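Local coordinates for protein beta-N-acetylhexosaminidase (Arthrobacter aurescens, PDB 3RCN) that probably hydrolyses terminal non-reducing N-acetyl-D-hexosamine residues of N-acetyl-beta-D-hexosaminides, as a member of glycoside hydrolase family 20, at residues A[9-14]-A[478-483]; A[15-20]-A[130-135]; A[68-73]-A[87-92]; A[101-106]-A[164-169]. All blocks are in the same frame, centred on the assembly; numbering follows the deposited sequence.

Interaction 1 of 4, residues A[9-14]-A[478-483]; sequences QLIPAP and ISEVFW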
loop_
_atom_site.group_PDB
_atom_site.type_symbol
_atom_site.label_atom_id
_atom_site.label_comp_id
_atom_site.label_asym_id
_atom_site.label_seq_id
_atom_site.Cartn_x
_atom_site.Cartn_y
_atom_site.Cartn_z
ATOM N N GLN A 9 -25.368 -11.697 6.474
ATOM C CA GLN A 9 -24.684 -11.075 5.340
ATOM C C GLN A 9 -23.263 -11.516 4.951
ATOM O O GLN A 9 -22.601 -10.836 4.171
ATOM C CB GLN A 9 -24.940 -9.580 5.280
ATOM C CG GLN A 9 -26.437 -9.348 5.137
ATOM C CD GLN A 9 -26.818 -7.898 5.066
ATOM O OE1 GLN A 9 -26.406 -7.080 5.901
ATOM N NE2 GLN A 9 -27.617 -7.560 4.064
ATOM N N LEU A 10 -22.770 -12.572 5.599
ATOM C CA LEU A 10 -21.437 -13.142 5.344
ATOM C C LEU A 10 -21.126 -13.523 3.896
ATOM O O LEU A 10 -21.926 -14.185 3.233
ATOM C CB LEU A 10 -21.260 -14.391 6.196
ATOM C CG LEU A 10 -21.589 -14.201 7.672
ATOM C CD1 LEU A 10 -21.681 -15.537 8.327
ATOM C CD2 LEU A 10 -20.521 -13.342 8.338
ATOM N N ILE A 11 -19.956 -13.118 3.411
ATOM C CA ILE A 11 -19.429 -13.683 2.175
ATOM C C ILE A 11 -17.981 -14.096 2.409
ATOM O O ILE A 11 -17.199 -13.319 2.959
ATOM C CB ILE A 11 -19.429 -12.615 1.062
ATOM C CG1 ILE A 11 -20.848 -12.304 0.600
ATOM C CG2 ILE A 11 -18.588 -13.041 -0.111
ATOM C CD1 ILE A 11 -20.915 -11.146 -0.355
ATOM N N PRO A 12 -17.591 -15.287 1.922
ATOM C CA PRO A 12 -18.433 -16.349 1.335
ATOM C C PRO A 12 -19.468 -16.872 2.335
ATOM O O PRO A 12 -19.173 -16.965 3.517
ATOM C CB PRO A 12 -17.434 -17.484 1.055
ATOM C CG PRO A 12 -16.067 -16.875 1.201
ATOM C CD PRO A 12 -16.206 -15.734 2.145
ATOM N N ALA A 13 -20.655 -17.234 1.865
ATOM C CA ALA A 13 -21.680 -17.811 2.736
ATOM C C ALA A 13 -21.206 -19.129 3.332
ATOM O O ALA A 13 -20.743 -19.998 2.605
ATOM C CB ALA A 13 -22.966 -18.032 1.953
ATOM N N PRO A 14 -21.338 -19.291 4.659
ATOM C CA PRO A 14 -20.943 -20.519 5.365
ATOM C C PRO A 14 -21.874 -21.670 5.001
ATOM O O PRO A 14 -22.946 -21.440 4.449
ATOM C CB PRO A 14 -21.131 -20.164 6.845
ATOM C CG PRO A 14 -21.473 -18.710 6.884
ATOM C CD PRO A 14 -22.021 -18.346 5.554
ATOM N N ILE A 478 -16.572 -14.983 -6.853
ATOM C CA ILE A 478 -15.711 -16.134 -7.077
ATOM C C ILE A 478 -15.299 -16.813 -5.767
ATOM O O ILE A 478 -15.309 -18.036 -5.676
ATOM C CB ILE A 478 -14.481 -15.739 -7.926
ATOM C CG1 ILE A 478 -14.882 -15.622 -9.395
ATOM C CG2 ILE A 478 -13.380 -16.755 -7.800
ATOM C CD1 ILE A 478 -14.088 -14.609 -10.183
ATOM N N SER A 479 -14.948 -16.038 -4.748
ATOM C CA SER A 479 -14.540 -16.642 -3.479
ATOM C C SER A 479 -15.665 -17.502 -2.912
ATOM O O SER A 479 -15.404 -18.505 -2.244
ATOM C CB SER A 479 -14.099 -15.589 -2.450
ATOM O OG SER A 479 -15.205 -14.893 -1.881
ATOM N N GLU A 480 -16.912 -17.110 -3.182
ATOM C CA GLU A 480 -18.069 -17.876 -2.721
ATOM C C GLU A 480 -18.229 -19.165 -3.530
ATOM O O GLU A 480 -18.476 -20.243 -2.983
ATOM C CB GLU A 480 -19.351 -17.041 -2.782
ATOM C CG GLU A 480 -20.567 -17.798 -2.278
ATOM C CD GLU A 480 -21.611 -16.916 -1.600
ATOM O OE1 GLU A 480 -21.257 -16.213 -0.631
ATOM O OE2 GLU A 480 -22.786 -16.940 -2.026
ATOM N N VAL A 481 -18.089 -19.041 -4.844
ATOM C CA VAL A 481 -18.133 -20.199 -5.718
ATOM C C VAL A 481 -17.110 -21.245 -5.264
ATOM O O VAL A 481 -17.410 -22.430 -5.248
ATOM C CB VAL A 481 -17.900 -19.800 -7.195
ATOM C CG1 VAL A 481 -17.742 -21.032 -8.076
ATOM C CG2 VAL A 481 -19.034 -18.896 -7.699
ATOM N N PHE A 482 -15.919 -20.803 -4.859
ATOM C CA PHE A 482 -14.865 -21.726 -4.415
ATOM C C PHE A 482 -15.074 -22.295 -3.015
ATOM O O PHE A 482 -14.703 -23.436 -2.750
ATOM C CB PHE A 482 -13.486 -21.059 -4.443
ATOM C CG PHE A 482 -13.036 -20.647 -5.812
ATOM C CD1 PHE A 482 -13.845 -20.849 -6.913
ATOM C CD2 PHE A 482 -11.792 -20.050 -5.991
ATOM C CE1 PHE A 482 -13.423 -20.466 -8.180
ATOM C CE2 PHE A 482 -11.366 -19.659 -7.246
ATOM C CZ PHE A 482 -12.183 -19.870 -8.347
ATOM N N TRP A 483 -15.516 -21.451 -2.089
ATOM C CA TRP A 483 -15.774 -21.873 -0.714
ATOM C C TRP A 483 -17.121 -22.547 -0.402
ATOM O O TRP A 483 -17.163 -23.633 0.184
ATOM C CB TRP A 483 -15.560 -20.691 0.251
ATOM C CG TRP A 483 -15.728 -21.099 1.663
ATOM C CD1 TRP A 483 -16.901 -21.220 2.346
ATOM C CD2 TRP A 483 -14.695 -21.504 2.561
ATOM N NE1 TRP A 483 -16.659 -21.648 3.629
ATOM C CE2 TRP A 483 -15.310 -21.833 3.784
ATOM C CE3 TRP A 483 -13.308 -21.621 2.450
ATOM C CZ2 TRP A 483 -14.589 -22.269 4.888
ATOM C CZ3 TRP A 483 -12.591 -22.054 3.545
ATOM C CH2 TRP A 483 -13.233 -22.374 4.751
#
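The carboxylate of Glu480 is gripped from several directions. Its OE1 accepts the backbone N-H of Ala13, with N and OE1 2.8 Å apart and an angle of 157° at the hydrogen; the donor arrives from above the carboxylate plane. OE2 is held by the hydroxyl of Tyr432 and by a salt bridge to Arg497, so both oxygens of this buried acid have partners, and Arg497 would be expected to favour its charged form. With CG anti to the backbone N (chi1 -179°) and a bend at chi2, the Glu480 side chain reaches the loop, where OE1 also comes within 3.4 Å of Pro12 CA and 3.6 Å of Ala13 CB, so the acceptor packs on the loop at Pro12 and Ala13.

The contact joins the two modules of a family 20 glycosidase: 9-14 is the loop leading into the first sheet strand of the small alpha/beta domain, and 478-483 is the last part of helix 474-483 in the barrel domain. The loop turns at a cis peptide bond before Pro12, whose ring is turned to the helix. Pro12 CB rests 3.8 Å from Trp483 CB, while Pro12 CG lies at the same distance from Ser479 OG, a hydroxyl bonded to Ser476 O within the helix. The Trp483 ring meets Pro12 CB obliquely and brings its CD1 edge, near the ring plane, to Ala13 O at 4.0 Å. Its NE1 is bonded to Asp134 OD1, and Ala13 O accepts a hydrogen bond from Ser484 OG just beyond the helix.

Interaction 2 of 4, residues A[15-20]-A[130-135]; sequences WSFSAG and VSVEDK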
loop_
_atom_site.group_PDB
_atom_site.type_symbol
_atom_site.label_atom_id
_atom_site.label_comp_id
_atom_site.label_asym_id
_atom_site.label_seq_id
_atom_site.Cartn_x
_atom_site.Cartn_y
_atom_site.Cartn_z
ATOM N N TRP A 15 -21.476 -22.899 5.299
ATOM C CA TRP A 15 -22.299 -24.040 4.918
ATOM C C TRP A 15 -23.590 -24.162 5.727
ATOM O O TRP A 15 -24.649 -24.409 5.152
ATOM C CB TRP A 15 -21.485 -25.331 4.898
ATOM C CG TRP A 15 -20.717 -25.472 3.619
ATOM C CD1 TRP A 15 -19.760 -24.620 3.140
ATOM C CD2 TRP A 15 -20.847 -26.516 2.647
ATOM N NE1 TRP A 15 -19.285 -25.076 1.932
ATOM C CE2 TRP A 15 -19.933 -26.237 1.609
ATOM C CE3 TRP A 15 -21.642 -27.661 2.556
ATOM C CZ2 TRP A 15 -19.796 -27.058 0.496
ATOM C CZ3 TRP A 15 -21.502 -28.481 1.447
ATOM C CH2 TRP A 15 -20.587 -28.174 0.432
ATOM N N SER A 16 -23.513 -23.981 7.044
ATOM C CA SER A 16 -24.730 -23.876 7.865
ATOM C C SER A 16 -24.690 -22.702 8.849
ATOM O O SER A 16 -23.664 -22.425 9.471
ATOM C CB SER A 16 -25.027 -25.188 8.601
ATOM O OG SER A 16 -24.109 -25.407 9.657
ATOM N N PHE A 17 -25.816 -22.010 8.980
ATOM C CA PHE A 17 -25.898 -20.825 9.836
ATOM C C PHE A 17 -27.225 -20.763 10.588
ATOM O O PHE A 17 -28.286 -20.923 9.993
ATOM C CB PHE A 17 -25.717 -19.566 8.986
ATOM C CG PHE A 17 -25.897 -18.276 9.745
ATOM C CD1 PHE A 17 -27.154 -17.689 9.862
ATOM C CD2 PHE A 17 -24.812 -17.632 10.321
ATOM C CE1 PHE A 17 -27.329 -16.481 10.554
ATOM C CE2 PHE A 17 -24.981 -16.435 11.019
ATOM C CZ PHE A 17 -26.245 -15.861 11.134
ATOM N N SER A 18 -27.158 -20.528 11.895
ATOM C CA SER A 18 -28.355 -20.296 12.708
ATOM C C SER A 18 -28.160 -19.143 13.687
ATOM O O SER A 18 -27.158 -19.080 14.398
ATOM C CB SER A 18 -28.736 -21.553 13.488
ATOM O OG SER A 18 -29.646 -21.235 14.534
ATOM N N ALA A 19 -29.122 -18.231 13.740
ATOM C CA ALA A 19 -29.028 -17.114 14.673
ATOM C C ALA A 19 -29.714 -17.437 15.993
ATOM O O ALA A 19 -30.812 -17.996 16.018
ATOM C CB ALA A 19 -29.610 -15.846 14.064
ATOM N N GLY A 20 -29.048 -17.108 17.092
ATOM C CA GLY A 20 -29.660 -17.198 18.402
ATOM C C GLY A 20 -30.339 -15.883 18.733
ATOM O O GLY A 20 -30.690 -15.105 17.843
ATOM N N VAL A 130 -24.803 -16.547 17.398
ATOM C CA VAL A 130 -25.034 -17.456 16.281
ATOM C C VAL A 130 -24.287 -18.770 16.453
ATOM O O VAL A 130 -23.358 -18.885 17.259
ATOM C CB VAL A 130 -24.563 -16.859 14.938
ATOM C CG1 VAL A 130 -25.266 -15.562 14.649
ATOM C CG2 VAL A 130 -23.057 -16.661 14.948
ATOM N N SER A 131 -24.703 -19.762 15.678
ATOM C CA SER A 131 -23.952 -20.997 15.536
ATOM C C SER A 131 -23.635 -21.148 14.060
ATOM O O SER A 131 -24.539 -21.111 13.220
ATOM C CB SER A 131 -24.784 -22.188 16.009
ATOM O OG SER A 131 -25.531 -21.857 17.167
ATOM N N VAL A 132 -22.353 -21.302 13.741
ATOM C CA VAL A 132 -21.932 -21.514 12.359
ATOM C C VAL A 132 -21.096 -22.781 12.214
ATOM O O VAL A 132 -20.227 -23.059 13.033
ATOM C CB VAL A 132 -21.105 -20.332 11.831
ATOM C CG1 VAL A 132 -20.820 -20.507 10.338
ATOM C CG2 VAL A 132 -21.810 -19.028 12.099
ATOM N N GLU A 133 -21.364 -23.541 11.161
ATOM C CA GLU A 133 -20.529 -24.688 10.810
ATOM C C GLU A 133 -20.092 -24.567 9.360
ATOM O O GLU A 133 -20.925 -24.398 8.465
ATOM C CB GLU A 133 -21.270 -26.002 11.050
ATOM C CG GLU A 133 -21.393 -26.364 12.520
ATOM C CD GLU A 133 -22.317 -27.540 12.765
ATOM O OE1 GLU A 133 -22.531 -28.334 11.821
ATOM O OE2 GLU A 133 -22.831 -27.663 13.902
ATOM N N ASP A 134 -18.782 -24.657 9.130
ATOM C CA ASP A 134 -18.224 -24.252 7.851
ATOM C C ASP A 134 -17.028 -25.089 7.393
ATOM O O ASP A 134 -16.175 -25.463 8.199
ATOM C CB ASP A 134 -17.806 -22.785 7.942
ATOM C CG ASP A 134 -18.006 -22.042 6.642
ATOM O OD1 ASP A 134 -18.384 -22.687 5.642
ATOM O OD2 ASP A 134 -17.784 -20.816 6.622
ATOM N N LYS A 135 -16.985 -25.381 6.093
ATOM C CA LYS A 135 -15.840 -26.011 5.447
ATOM C C LYS A 135 -15.716 -25.509 4.005
ATOM O O LYS A 135 -16.680 -24.988 3.452
ATOM C CB LYS A 135 -15.949 -27.541 5.493
ATOM C CG LYS A 135 -16.701 -28.170 4.323
ATOM C CD LYS A 135 -18.209 -27.993 4.422
ATOM C CE LYS A 135 -18.906 -29.344 4.544
ATOM N NZ LYS A 135 -18.442 -30.317 3.498
#
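Trp15 lays one face of its indole over the side chain of Lys135. Lys135 CD sits 3.6 Å from the centroid of the five-membered ring, a CH-pi contact, and NZ stands 4.2 Å from the centroid of the six-membered ring, 14° off its normal, a cation-pi pair. Bends at chi2, chi3 and chi4 fold the lysine chain across the ring. Trp15 NE1 is bonded to the backbone O of Trp483, which, with the lysine over its face, helps to hold the indole's rotation. An alanine in place of Trp15 would probably leave the ammonium of Lys135 without its aromatic partner and Trp483 O without that N-H.

Beside the ring, the backbone N of Trp15 donates to Asp134 OD1 at 3.1 Å, meeting it from above the carboxylate plane; Trp483 supplies a second donor to the same oxygen.

Past Trp15 the backbones pair in antiparallel fashion. Ser16 with Glu133 and Ser18 with Ser131 are hydrogen-bonded pairs, each closed by two N-H...O bonds; Phe17 with Val132 and Ala19 with Val130 are the non-hydrogen-bonded pairs between and beyond them. With CG anti to the backbone N (chi1 175°), the Phe17 ring lies by the valines: CD2 meets Val132 CG2 at 3.8 Å, and CZ reaches Val130 CG1 at 3.7 Å, both obliquely to the ring. The serines and Glu133 occupy the other face.

Strand 16-26 is outermost in the six-stranded mixed sheet of the small domain and pairs here with 125-134, so that the sheet's first and last strands in sequence are antiparallel neighbours at one side of this alpha/beta domain.

Interaction 3 of 4, residues A[68-73]-A[87-92]; sequences RLLLDP and AVVISA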
loop_
_atom_site.group_PDB
_atom_site.type_symbol
_atom_site.label_atom_id
_atom_site.label_comp_id
_atom_site.label_asym_id
_atom_site.label_seq_id
_atom_site.Cartn_x
_atom_site.Cartn_y
_atom_site.Cartn_z
ATOM N N ARG A 68 -12.242 -18.057 22.522
ATOM C CA ARG A 68 -11.532 -19.341 22.610
ATOM C C ARG A 68 -11.382 -19.991 21.244
ATOM O O ARG A 68 -12.364 -20.135 20.516
ATOM C CB ARG A 68 -12.288 -20.306 23.513
ATOM C CG ARG A 68 -12.717 -19.682 24.808
ATOM C CD ARG A 68 -13.685 -20.546 25.588
ATOM N NE ARG A 68 -14.110 -19.807 26.767
ATOM C CZ ARG A 68 -15.242 -20.011 27.425
ATOM N NH1 ARG A 68 -16.090 -20.952 27.032
ATOM N NH2 ARG A 68 -15.524 -19.260 28.482
ATOM N N LEU A 69 -10.153 -20.374 20.902
ATOM C CA LEU A 69 -9.901 -21.165 19.698
ATOM C C LEU A 69 -9.545 -22.590 20.115
ATOM O O LEU A 69 -8.459 -22.845 20.643
ATOM C CB LEU A 69 -8.771 -20.547 18.877
ATOM C CG LEU A 69 -8.858 -19.028 18.707
ATOM C CD1 LEU A 69 -7.637 -18.515 17.961
ATOM C CD2 LEU A 69 -10.151 -18.618 18.008
ATOM N N LEU A 70 -10.462 -23.518 19.858
ATOM C CA LEU A 70 -10.329 -24.892 20.349
ATOM C C LEU A 70 -10.139 -25.923 19.239
ATOM O O LEU A 70 -10.834 -25.896 18.222
ATOM C CB LEU A 70 -11.550 -25.264 21.188
ATOM C CG LEU A 70 -11.778 -24.308 22.353
ATOM C CD1 LEU A 70 -13.126 -24.567 22.970
ATOM C CD2 LEU A 70 -10.660 -24.453 23.381
ATOM N N LEU A 71 -9.194 -26.833 19.452
ATOM C CA LEU A 71 -8.942 -27.920 18.505
ATOM C C LEU A 71 -9.999 -29.010 18.612
ATOM O O LEU A 71 -10.249 -29.536 19.700
ATOM C CB LEU A 71 -7.572 -28.543 18.742
ATOM C CG LEU A 71 -7.177 -29.500 17.624
ATOM C CD1 LEU A 71 -6.303 -28.773 16.617
ATOM C CD2 LEU A 71 -6.466 -30.721 18.183
ATOM N N ASP A 72 -10.619 -29.324 17.476
ATOM C CA ASP A 72 -11.571 -30.434 17.351
ATOM C C ASP A 72 -11.146 -31.388 16.231
ATOM O O ASP A 72 -11.456 -31.152 15.064
ATOM C CB ASP A 72 -13.003 -29.950 17.102
ATOM C CG ASP A 72 -13.987 -31.109 16.927
ATOM O OD1 ASP A 72 -13.553 -32.291 16.915
ATOM O OD2 ASP A 72 -15.200 -30.837 16.791
ATOM N N PRO A 73 -10.420 -32.457 16.588
ATOM C CA PRO A 73 -9.800 -33.351 15.597
ATOM C C PRO A 73 -10.812 -34.003 14.650
ATOM O O PRO A 73 -10.414 -34.488 13.586
ATOM C CB PRO A 73 -9.099 -34.414 16.452
ATOM C CG PRO A 73 -9.137 -33.882 17.886
ATOM C CD PRO A 73 -10.327 -32.991 17.959
ATOM N N ALA A 87 -19.475 -16.755 25.776
ATOM C CA ALA A 87 -18.189 -16.469 25.118
ATOM C C ALA A 87 -18.212 -16.743 23.608
ATOM O O ALA A 87 -19.166 -17.315 23.074
ATOM C CB ALA A 87 -17.055 -17.246 25.781
ATOM N N VAL A 88 -17.164 -16.307 22.920
ATOM C CA VAL A 88 -16.991 -16.626 21.507
ATOM C C VAL A 88 -16.108 -17.863 21.356
ATOM O O VAL A 88 -14.920 -17.818 21.660
ATOM C CB VAL A 88 -16.341 -15.448 20.769
ATOM C CG1 VAL A 88 -15.910 -15.849 19.363
ATOM C CG2 VAL A 88 -17.302 -14.270 20.740
ATOM N N VAL A 89 -16.684 -18.965 20.886
ATOM C CA VAL A 89 -15.941 -20.217 20.802
ATOM C C VAL A 89 -15.769 -20.709 19.366
ATOM O O VAL A 89 -16.742 -21.038 18.690
ATOM C CB VAL A 89 -16.619 -21.321 21.632
ATOM C CG1 VAL A 89 -15.889 -22.641 21.450
ATOM C CG2 VAL A 89 -16.649 -20.933 23.089
ATOM N N ILE A 90 -14.524 -20.757 18.904
ATOM C CA ILE A 90 -14.222 -21.225 17.553
ATOM C C ILE A 90 -13.509 -22.558 17.627
ATOM O O ILE A 90 -12.380 -22.624 18.114
ATOM C CB ILE A 90 -13.323 -20.230 16.796
ATOM C CG1 ILE A 90 -14.046 -18.905 16.581
ATOM C CG2 ILE A 90 -12.910 -20.791 15.447
ATOM C CD1 ILE A 90 -13.140 -17.809 16.054
ATOM N N SER A 91 -14.179 -23.612 17.164
ATOM C CA SER A 91 -13.595 -24.961 17.053
ATOM C C SER A 91 -13.059 -25.208 15.641
ATOM O O SER A 91 -13.732 -24.904 14.654
ATOM C CB SER A 91 -14.653 -26.037 17.347
ATOM O OG SER A 91 -15.318 -25.816 18.577
ATOM N N ALA A 92 -11.867 -25.780 15.528
ATOM C CA ALA A 92 -11.346 -26.129 14.208
ATOM C C ALA A 92 -10.486 -27.402 14.223
ATOM O O ALA A 92 -10.008 -27.824 15.282
ATOM C CB ALA A 92 -10.573 -24.941 13.611
#
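Backbone hydrogen bonds join Arg68 and its neighbours to 87-92 in a parallel pairing. Arg68 uses its N toward Val88 O and its O toward Ile90 N, Leu70 does the same with Ile90 O and Ala92 N, and Asp72 N closes the series on Ala92 O at 2.7 Å. The axes of the two short strands are inclined at 25°. CA-H...O contacts run between these bonds, such as Leu69 CA to Ile90 O at 3.3 Å.

Apolar contacts form on both faces. Leu69 and Ile90 lie side by side, pointing the same way, with Leu69 CD2 3.7 Å from Ile90 CD1. On the opposite face Leu70 CD1 meets Val89 CG1, also at 3.7 Å.

Arg68 adds a contact of a flat group. Its chain is extended from CG to NE, and the guanidinium has Ala87 CB over the centre of one face, 3.7 Å from CZ; its NE makes a weak bond to Ala65 O.

The face bearing Leu69, Ile90 and Ala92 is turned to helix 95-109, while Arg68 and Ser91 bring polar groups to the other. Main-chain bonding thus sets the register, and the side chains give this alpha/beta sheet an apolar, helix-covered face and a mixed one.

Interaction 4 of 4, residues A[101-106]-A[164-169]; sequences GAQTLL and MAMHKL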
loop_
_atom_site.group_PDB
_atom_site.type_symbol
_atom_site.label_atom_id
_atom_site.label_comp_id
_atom_site.label_asym_id
_atom_site.label_seq_id
_atom_site.Cartn_x
_atom_site.Cartn_y
_atom_site.Cartn_z
ATOM N N GLY A 101 -12.301 -19.255 10.843
ATOM C CA GLY A 101 -13.289 -18.930 11.852
ATOM C C GLY A 101 -13.128 -17.480 12.285
ATOM O O GLY A 101 -14.102 -16.746 12.361
ATOM N N ALA A 102 -11.886 -17.093 12.565
ATOM C CA ALA A 102 -11.510 -15.726 12.881
ATOM C C ALA A 102 -12.034 -14.727 11.859
ATOM O O ALA A 102 -12.558 -13.674 12.234
ATOM C CB ALA A 102 -9.990 -15.602 12.999
ATOM N N GLN A 103 -11.888 -15.043 10.576
ATOM C CA GLN A 103 -12.387 -14.145 9.534
ATOM C C GLN A 103 -13.894 -14.013 9.634
ATOM O O GLN A 103 -14.434 -12.914 9.578
ATOM C CB GLN A 103 -11.992 -14.618 8.141
ATOM C CG GLN A 103 -10.499 -14.712 7.949
ATOM C CD GLN A 103 -9.842 -13.379 7.655
ATOM O OE1 GLN A 103 -10.509 -12.361 7.478
ATOM N NE2 GLN A 103 -8.521 -13.382 7.592
ATOM N N THR A 104 -14.578 -15.132 9.805
ATOM C CA THR A 104 -16.021 -15.081 9.964
ATOM C C THR A 104 -16.437 -14.237 11.171
ATOM O O THR A 104 -17.471 -13.564 11.154
ATOM C CB THR A 104 -16.602 -16.474 10.068
ATOM O OG1 THR A 104 -16.384 -17.146 8.825
ATOM C CG2 THR A 104 -18.088 -16.392 10.326
ATOM N N LEU A 105 -15.615 -14.266 12.210
ATOM C CA LEU A 105 -15.850 -13.456 13.392
ATOM C C LEU A 105 -15.781 -11.977 13.026
ATOM O O LEU A 105 -16.698 -11.218 13.303
ATOM C CB LEU A 105 -14.805 -13.765 14.457
ATOM C CG LEU A 105 -15.112 -13.135 15.806
ATOM C CD1 LEU A 105 -16.313 -13.858 16.382
ATOM C CD2 LEU A 105 -13.915 -13.216 16.741
ATOM N N LEU A 106 -14.689 -11.572 12.389
ATOM C CA LEU A 106 -14.534 -10.178 12.005
ATOM C C LEU A 106 -15.728 -9.678 11.211
ATOM O O LEU A 106 -16.220 -8.578 11.464
ATOM C CB LEU A 106 -13.252 -9.963 11.217
ATOM C CG LEU A 106 -11.984 -10.169 12.032
ATOM C CD1 LEU A 106 -10.811 -9.609 11.263
ATOM C CD2 LEU A 106 -12.088 -9.516 13.401
HETATM N N MSE A 164 -7.247 -11.191 0.149
HETATM C CA MSE A 164 -7.471 -12.588 -0.255
HETATM C C MSE A 164 -7.857 -13.478 0.923
HETATM O O MSE A 164 -8.788 -14.274 0.833
HETATM C CB MSE A 164 -6.225 -13.195 -0.902
HETATM C CG MSE A 164 -5.923 -12.757 -2.314
HETATM SE SE MSE A 164 -4.295 -13.662 -2.934
HETATM C CE MSE A 164 -4.798 -15.537 -2.866
ATOM N N ALA A 165 -7.112 -13.365 2.017
ATOM C CA ALA A 165 -7.342 -14.226 3.164
ATOM C C ALA A 165 -8.725 -13.951 3.758
ATOM O O ALA A 165 -9.356 -14.835 4.352
ATOM C CB ALA A 165 -6.247 -14.021 4.206
HETATM N N MSE A 166 -9.188 -12.716 3.596
HETATM C CA MSE A 166 -10.483 -12.316 4.128
HETATM C C MSE A 166 -11.607 -13.004 3.361
HETATM O O MSE A 166 -12.705 -13.195 3.877
HETATM C CB MSE A 166 -10.640 -10.791 4.078
HETATM C CG MSE A 166 -11.942 -10.277 4.682
HETATM SE SE MSE A 166 -13.377 -10.062 3.367
HETATM C CE MSE A 166 -13.069 -8.141 2.913
ATOM N N HIS A 167 -11.318 -13.374 2.121
ATOM C CA HIS A 167 -12.262 -14.137 1.304
ATOM C C HIS A 167 -12.040 -15.657 1.382
ATOM O O HIS A 167 -12.716 -16.427 0.697
ATOM C CB HIS A 167 -12.235 -13.648 -0.137
ATOM C CG HIS A 167 -12.779 -12.266 -0.309
ATOM N ND1 HIS A 167 -11.998 -11.139 -0.178
ATOM C CD2 HIS A 167 -14.032 -11.833 -0.575
ATOM C CE1 HIS A 167 -12.746 -10.065 -0.377
ATOM N NE2 HIS A 167 -13.981 -10.461 -0.619
ATOM N N LYS A 168 -11.105 -16.066 2.237
ATOM C CA LYS A 168 -10.778 -17.468 2.468
ATOM C C LYS A 168 -10.144 -18.145 1.256
ATOM O O LYS A 168 -10.207 -19.351 1.131
ATOM C CB LYS A 168 -12.034 -18.237 2.886
ATOM C CG LYS A 168 -12.623 -17.844 4.260
ATOM C CD LYS A 168 -13.862 -18.701 4.594
ATOM C CE LYS A 168 -14.333 -18.567 6.049
ATOM N NZ LYS A 168 -14.990 -17.264 6.354
ATOM N N LEU A 169 -9.524 -17.354 0.384
ATOM C CA LEU A 169 -8.725 -17.867 -0.717
ATOM C C LEU A 169 -7.408 -18.356 -0.143
ATOM O O LEU A 169 -6.784 -17.645 0.647
ATOM C CB LEU A 169 -8.483 -16.781 -1.767
ATOM C CG LEU A 169 -9.780 -16.312 -2.437
ATOM C CD1 LEU A 169 -9.598 -15.021 -3.207
ATOM C CD2 LEU A 169 -10.355 -17.390 -3.342
#
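Gln103 reaches from helix 95-109 across to the end of helix 154-166. Its CB points to the other segment and has Lys168 NZ at 4.4 Å. CG lies anti to the carbonyl carbon (chi1 -60°) and passes Ala165 O at 3.8 Å; a bend at chi2 of -80° then turns CD against the same oxygen. At the tip the amide divides its contacts: OE1 packs on CA of Met166, a selenomethionine, at 3.4 Å and on its CB, while NE2 lies near Ala165 O at 3.6 Å, with Ala165 CB a little farther off. An alanine at Gln103 would probably open a gap over Ala165 O and Met166 CA, where the amide now fills the space between the helices.

Thr104, one residue on, supplies the polar link. Lys168 NZ donates to its OG1 over 2.8 Å, and that hydroxyl is also bonded to Tyr80 OH. The lysine chain bends at chi4 to bring NZ there, and its ammonium takes part in a cation-pi contact with Trp483. Helix 154-166 ends in a Schellman motif: Lys168 has a positive phi of 67°, Leu169 N bonds back to Met164 O, and Lys168 N to Ala165 O.

Helix 95-109 follows strand 88-92 of the small-domain sheet, with Trp44 of helix 39-53 touching Gln103 as well. Helix 154-166 belongs to the barrel, where it joins the parallel strands 140-146 and 171-178, and helices 474-483 and 491-508 pack beside its C-terminal end.

Interactions 1 and 4 both join the small alpha/beta domain to the barrel; their centres are about 10 Å apart, and Trp483 CE2 meets Lys168 CD at 3.5 Å between them. Interaction 2 adjoins this interface, with Trp483 NE1 2.8 Å from Asp134 OD1, so Trp483 ties the sheet's outer strand pair to both domain contacts. Interaction 3 lies farther from the interface, its centre about 21 Å from that of interaction 1, but it reaches interaction 4 through the helix, Val88 CG1 touching Leu105 CD1 at 3.6 Å. Interactions 2 and 3 share one sheet. All four lie away from Glu316, the predicted proton donor, and concern domain architecture.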